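Local coordinates for putative XRE-family transcriptional regulator (Rhodococcus sp., PDB 2OFY), which probably binds DNA as a helix-turn-helix transcriptional regulator of the XRE family, at residues V33-I47 with F57-L69. Numbering follows the deposited sequence. Where two conformers were deposited one is given.
Sequences VAFDAGISVETLRKI and FFTIAAVARVLDL
Val66 of helix 57-66 lies against the last turn of helix 30-37, where its two methyls share the work: CG1 faces Val33, while CG2 sits 3.5 Å from Ala37 N and also touches Asp36 CB. The contact belongs to an XRE-family helix-turn-helix domain, in which helices 30-37 and 41-48, probably the DNA-binding pair, pack against helix 57-66. With chi1 at 170°, Val66 CG1 is anti to the backbone N, which leaves CG2 to reach the neighbouring backbone. Replacing Val66 by an alanine would remove both methyls and would probably open a gap between helix 57-66 and the last turn of helix 30-37, leaving Val33 and Asp36 CB without this partner.

Small residues suit the closest approach: Ala37 and Ala62 have their CA atoms 5.1 Å apart, and Ala62 CB lies 3.6 Å from Ala37 O. The helix segments 33-37 and 57-66 meet there at 116°. Gly38, with positive phi, then ends helix 30-37 in a Schellman motif, and the chain turns so that Ile39 points toward helix 57-66. Ile39 meets Val63 at about a right angle, its CD1 3.8 Å from Val63 CG2, while its branch methyl CG2 touches Thr59 CG2. The single methyl of the beta-branched Thr59 thus touches both the turn, through Ile39, and helix 41-48, through Ile47 CD1. Ile47 and Ile60 run alongside one another but head opposite ways, Ile47 CG2 against Ile60 CD1, beside Leu21 and Leu17 of helix 8-25.

On the exposed side of the contact, Arg65 bends at chi2 (98°) and lays one guanidinium face over Ala37 CA. Asp36 O lies obliquely to that group, at a poor angle for direct bonding; instead a water donates to Asp36 O at 2.7 Å and accepts from Arg65 NH1 at 2.9 Å.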
loop_
_atom_site.group_PDB
_atom_site.type_symbol
_atom_site.label_atom_id
_atom_site.label_comp_id
_atom_site.label_asym_id
_atom_site.label_seq_id
_atom_site.Cartn_x
_atom_site.Cartn_y
_atom_site.Cartn_z
ATOM N N VAL A 33 -11.786 9.832 -12.064
ATOM C CA VAL A 33 -10.779 9.262 -11.123
ATOM C C VAL A 33 -10.539 7.756 -11.430
ATOM O O VAL A 33 -9.404 7.342 -11.624
ATOM C CB VAL A 33 -11.113 9.535 -9.652
ATOM C CG1 VAL A 33 -9.985 8.852 -8.780
ATOM C CG2 VAL A 33 -11.148 11.047 -9.384
ATOM N N ALA A 34 -11.617 6.954 -11.479
ATOM C CA ALA A 34 -11.533 5.500 -11.716
ATOM C C ALA A 34 -10.854 5.223 -13.059
ATOM O O ALA A 34 -9.907 4.413 -13.146
ATOM C CB ALA A 34 -12.933 4.899 -11.706
ATOM N N PHE A 35 -11.274 5.952 -14.114
ATOM C CA PHE A 35 -10.668 5.786 -15.448
ATOM C C PHE A 35 -9.165 6.085 -15.456
ATOM O O PHE A 35 -8.395 5.294 -16.007
ATOM C CB PHE A 35 -11.374 6.610 -16.539
ATOM C CG PHE A 35 -10.690 6.539 -17.908
ATOM C CD1 PHE A 35 -10.773 5.389 -18.724
ATOM C CD2 PHE A 35 -9.939 7.614 -18.378
ATOM C CE1 PHE A 35 -10.122 5.343 -19.957
ATOM C CE2 PHE A 35 -9.285 7.566 -19.617
ATOM C CZ PHE A 35 -9.382 6.431 -20.417
ATOM N N ASP A 36 -8.760 7.220 -14.876
ATOM C CA ASP A 36 -7.363 7.646 -14.885
ATOM C C ASP A 36 -6.485 6.728 -14.018
ATOM O O ASP A 36 -5.309 6.557 -14.326
ATOM C CB ASP A 36 -7.212 9.120 -14.382
ATOM C CG ASP A 36 -7.753 10.162 -15.371
ATOM O OD1 ASP A 36 -8.139 9.823 -16.528
ATOM O OD2 ASP A 36 -7.798 11.384 -15.000
ATOM N N ALA A 37 -7.069 6.140 -12.981
ATOM C CA ALA A 37 -6.361 5.217 -12.050
ATOM C C ALA A 37 -6.354 3.778 -12.569
ATOM O O ALA A 37 -5.628 2.899 -12.073
ATOM C CB ALA A 37 -6.977 5.285 -10.640
ATOM N N GLY A 38 -7.192 3.531 -13.569
ATOM C CA GLY A 38 -7.317 2.190 -14.159
ATOM C C GLY A 38 -8.116 1.215 -13.298
ATOM O O GLY A 38 -7.861 -0.025 -13.308
ATOM N N ILE A 39 -9.137 1.714 -12.626
ATOM C CA ILE A 39 -9.960 0.831 -11.801
ATOM C C ILE A 39 -11.441 1.019 -12.091
ATOM O O ILE A 39 -11.813 1.929 -12.859
ATOM C CB ILE A 39 -9.685 1.061 -10.303
ATOM C CG1 ILE A 39 -10.081 2.489 -9.866
ATOM C CG2 ILE A 39 -8.198 0.719 -9.954
ATOM C CD1 ILE A 39 -10.077 2.691 -8.284
ATOM N N SER A 40 -12.301 0.185 -11.505
ATOM C CA SER A 40 -13.731 0.400 -11.714
ATOM C C SER A 40 -14.280 1.427 -10.739
ATOM O O SER A 40 -13.715 1.633 -9.653
ATOM C CB SER A 40 -14.510 -0.888 -11.517
ATOM O OG SER A 40 -14.324 -1.365 -10.198
ATOM N N VAL A 41 -15.428 2.005 -11.105
ATOM C CA VAL A 41 -16.109 2.927 -10.154
ATOM C C VAL A 41 -16.533 2.118 -8.912
ATOM O O VAL A 41 -16.414 2.620 -7.766
ATOM C CB VAL A 41 -17.308 3.629 -10.788
ATOM C CG1 VAL A 41 -18.312 4.112 -9.723
ATOM C CG2 VAL A 41 -16.828 4.773 -11.650
ATOM N N GLU A 42 -16.984 0.878 -9.137
ATOM C CA GLU A 42 -17.303 0.028 -7.999
ATOM C C GLU A 42 -16.141 -0.121 -7.021
ATOM O O GLU A 42 -16.331 0.013 -5.821
ATOM C CB GLU A 42 -17.917 -1.349 -8.383
ATOM C CG GLU A 42 -19.460 -1.272 -8.271
ATOM C CD GLU A 42 -19.928 -0.271 -7.185
ATOM O OE1 GLU A 42 -20.787 0.607 -7.490
ATOM O OE2 GLU A 42 -19.379 -0.319 -6.042
ATOM N N THR A 43 -14.941 -0.357 -7.532
ATOM C CA THR A 43 -13.770 -0.447 -6.661
ATOM C C THR A 43 -13.510 0.871 -5.907
ATOM O O THR A 43 -13.302 0.851 -4.676
ATOM C CB THR A 43 -12.550 -1.030 -7.453
ATOM O OG1 THR A 43 -12.847 -2.379 -7.835
ATOM C CG2 THR A 43 -11.261 -0.904 -6.648
ATOM N N LEU A 44 -13.580 2.002 -6.618
ATOM C CA LEU A 44 -13.290 3.315 -5.995
ATOM C C LEU A 44 -14.336 3.582 -4.905
ATOM O O LEU A 44 -13.976 3.988 -3.804
ATOM C CB LEU A 44 -13.350 4.404 -7.047
ATOM C CG LEU A 44 -12.983 5.775 -6.472
ATOM C CD1 LEU A 44 -11.653 5.747 -5.733
ATOM C CD2 LEU A 44 -13.028 6.804 -7.617
ATOM N N ARG A 45 -15.603 3.290 -5.200
ATOM C CA ARG A 45 -16.672 3.439 -4.216
ATOM C C ARG A 45 -16.391 2.647 -2.943
ATOM O O ARG A 45 -16.559 3.140 -1.839
ATOM C CB ARG A 45 -18.019 2.991 -4.808
ATOM C CG ARG A 45 -19.194 3.230 -3.859
ATOM C CD ARG A 45 -20.520 2.743 -4.437
ATOM N NE ARG A 45 -20.678 3.053 -5.858
ATOM C CZ ARG A 45 -21.054 4.229 -6.362
ATOM N NH1 ARG A 45 -21.324 5.266 -5.571
ATOM N NH2 ARG A 45 -21.171 4.363 -7.679
ATOM N N LYS A 46 -16.047 1.368 -3.130
ATOM C CA LYS A 46 -15.761 0.521 -2.006
ATOM C C LYS A 46 -14.546 1.027 -1.275
ATOM O O LYS A 46 -14.533 1.022 -0.044
ATOM C CB LYS A 46 -15.525 -0.895 -2.512
ATOM C CG LYS A 46 -16.868 -1.567 -2.867
ATOM C CD LYS A 46 -16.590 -2.975 -3.451
ATOM C CE LYS A 46 -17.932 -3.614 -3.829
ATOM N NZ LYS A 46 -17.799 -4.804 -4.721
ATOM N N ILE A 47 -13.519 1.472 -2.006
ATOM C CA ILE A 47 -12.327 2.028 -1.277
ATOM C C ILE A 47 -12.756 3.269 -0.451
ATOM O O ILE A 47 -12.432 3.394 0.724
ATOM C CB ILE A 47 -11.182 2.393 -2.246
ATOM C CG1 ILE A 47 -10.548 1.080 -2.775
ATOM C CG2 ILE A 47 -10.153 3.294 -1.505
ATOM C CD1 ILE A 47 -9.773 1.381 -4.076
ATOM N N PHE A 57 -1.843 -2.098 -2.412
ATOM C CA PHE A 57 -0.883 -0.989 -2.465
ATOM C C PHE A 57 -0.931 -0.294 -3.831
ATOM O O PHE A 57 -0.972 0.956 -3.909
ATOM C CB PHE A 57 0.555 -1.531 -2.303
ATOM C CG PHE A 57 1.588 -0.452 -2.430
ATOM C CD1 PHE A 57 1.735 0.516 -1.425
ATOM C CD2 PHE A 57 2.401 -0.381 -3.576
ATOM C CE1 PHE A 57 2.658 1.548 -1.590
ATOM C CE2 PHE A 57 3.337 0.656 -3.712
ATOM C CZ PHE A 57 3.444 1.614 -2.728
ATOM N N PHE A 58 -0.892 -1.087 -4.898
ATOM C CA PHE A 58 -0.783 -0.495 -6.261
ATOM C C PHE A 58 -2.043 0.266 -6.646
ATOM O O PHE A 58 -1.949 1.315 -7.280
ATOM C CB PHE A 58 -0.297 -1.520 -7.268
ATOM C CG PHE A 58 1.165 -1.832 -7.070
ATOM C CD1 PHE A 58 2.140 -0.844 -7.340
ATOM C CD2 PHE A 58 1.556 -3.028 -6.455
ATOM C CE1 PHE A 58 3.470 -1.115 -7.097
ATOM C CE2 PHE A 58 2.857 -3.310 -6.222
ATOM C CZ PHE A 58 3.837 -2.379 -6.538
ATOM N N THR A 59 -3.183 -0.190 -6.147
ATOM C CA THR A 59 -4.450 0.548 -6.371
ATOM C C THR A 59 -4.490 1.889 -5.646
ATOM O O THR A 59 -4.843 2.907 -6.261
ATOM C CB THR A 59 -5.630 -0.310 -6.022
ATOM O OG1 THR A 59 -5.546 -1.490 -6.851
ATOM C CG2 THR A 59 -6.945 0.463 -6.282
ATOM N N ILE A 60 -4.094 1.892 -4.378
ATOM C CA ILE A 60 -4.106 3.136 -3.616
ATOM C C ILE A 60 -3.077 4.114 -4.232
ATOM O O ILE A 60 -3.339 5.335 -4.354
ATOM C CB ILE A 60 -3.859 2.867 -2.142
ATOM C CG1 ILE A 60 -4.966 1.968 -1.558
ATOM C CG2 ILE A 60 -3.702 4.154 -1.393
ATOM C CD1 ILE A 60 -6.417 2.483 -1.761
ATOM N N ALA A 61 -1.913 3.578 -4.611
ATOM C CA ALA A 61 -0.912 4.380 -5.272
ATOM C C ALA A 61 -1.468 5.036 -6.538
ATOM O O ALA A 61 -1.184 6.160 -6.817
ATOM C CB ALA A 61 0.311 3.496 -5.608
ATOM N N ALA A 62 -2.231 4.296 -7.332
ATOM C CA ALA A 62 -2.683 4.821 -8.609
ATOM C C ALA A 62 -3.705 5.915 -8.338
ATOM O O ALA A 62 -3.758 6.910 -9.060
ATOM C CB ALA A 62 -3.274 3.705 -9.443
ATOM N N VAL A 63 -4.567 5.684 -7.362
ATOM C CA VAL A 63 -5.643 6.668 -7.089
ATOM C C VAL A 63 -4.963 7.928 -6.519
ATOM O O VAL A 63 -5.266 9.066 -6.912
ATOM C CB VAL A 63 -6.686 6.138 -6.134
ATOM C CG1 VAL A 63 -7.620 7.305 -5.613
ATOM C CG2 VAL A 63 -7.470 4.983 -6.778
ATOM N N ALA A 64 -4.042 7.744 -5.600
ATOM C CA ALA A 64 -3.317 8.904 -5.014
ATOM C C ALA A 64 -2.626 9.723 -6.076
ATOM O O ALA A 64 -2.692 10.973 -6.070
ATOM C CB ALA A 64 -2.293 8.429 -3.886
ATOM N N ARG A 65 -1.964 9.060 -7.021
ATOM C CA ARG A 65 -1.296 9.832 -8.104
ATOM C C ARG A 65 -2.307 10.675 -8.912
ATOM O O ARG A 65 -2.054 11.822 -9.194
ATOM C CB ARG A 65 -0.423 8.971 -8.981
ATOM C CG ARG A 65 -1.023 7.748 -9.537
ATOM C CD ARG A 65 -1.514 7.909 -10.960
ATOM N NE ARG A 65 -1.978 6.641 -11.507
ATOM C CZ ARG A 65 -2.378 6.483 -12.756
ATOM N NH1 ARG A 65 -2.345 7.542 -13.578
ATOM N NH2 ARG A 65 -2.768 5.270 -13.191
ATOM N N VAL A 66 -3.459 10.103 -9.260
ATOM C CA VAL A 66 -4.500 10.815 -10.018
ATOM C C VAL A 66 -4.944 12.052 -9.222
ATOM O O VAL A 66 -5.204 13.129 -9.821
ATOM C CB VAL A 66 -5.701 9.894 -10.360
ATOM C CG1 VAL A 66 -6.909 10.695 -10.938
ATOM C CG2 VAL A 66 -5.271 8.723 -11.356
ATOM N N LEU A 67 -5.011 11.905 -7.891
ATOM C CA LEU A 67 -5.479 12.976 -6.997
ATOM C C LEU A 67 -4.381 13.929 -6.549
ATOM O O LEU A 67 -4.651 14.839 -5.734
ATOM C CB LEU A 67 -6.196 12.384 -5.771
ATOM C CG LEU A 67 -7.362 11.460 -6.107
ATOM C CD1 LEU A 67 -7.818 10.852 -4.776
ATOM C CD2 LEU A 67 -8.517 12.294 -6.760
ATOM N N ASP A 68 -3.162 13.755 -7.096
ATOM C CA ASP A 68 -1.987 14.523 -6.673
ATOM C C ASP A 68 -1.825 14.534 -5.180
ATOM O O ASP A 68 -1.563 15.585 -4.555
ATOM C CB ASP A 68 -2.037 15.948 -7.170
ATOM C CG ASP A 68 -0.952 16.219 -8.143
ATOM O OD1 ASP A 68 0.057 16.838 -7.721
ATOM O OD2 ASP A 68 -1.093 15.775 -9.311
ATOM N N LEU A 69 -1.950 13.344 -4.632
ATOM C CA LEU A 69 -1.940 13.179 -3.192
ATOM C C LEU A 69 -0.680 12.365 -2.851
ATOM O O LEU A 69 -0.376 11.401 -3.542
ATOM C CB LEU A 69 -3.252 12.483 -2.847
ATOM C CG LEU A 69 -3.603 12.122 -1.440
ATOM C CD1 LEU A 69 -3.794 13.401 -0.609
ATOM C CD2 LEU A 69 -4.875 11.189 -1.396
HETATM O O HOH W 1 -3.878 8.114 -15.980
#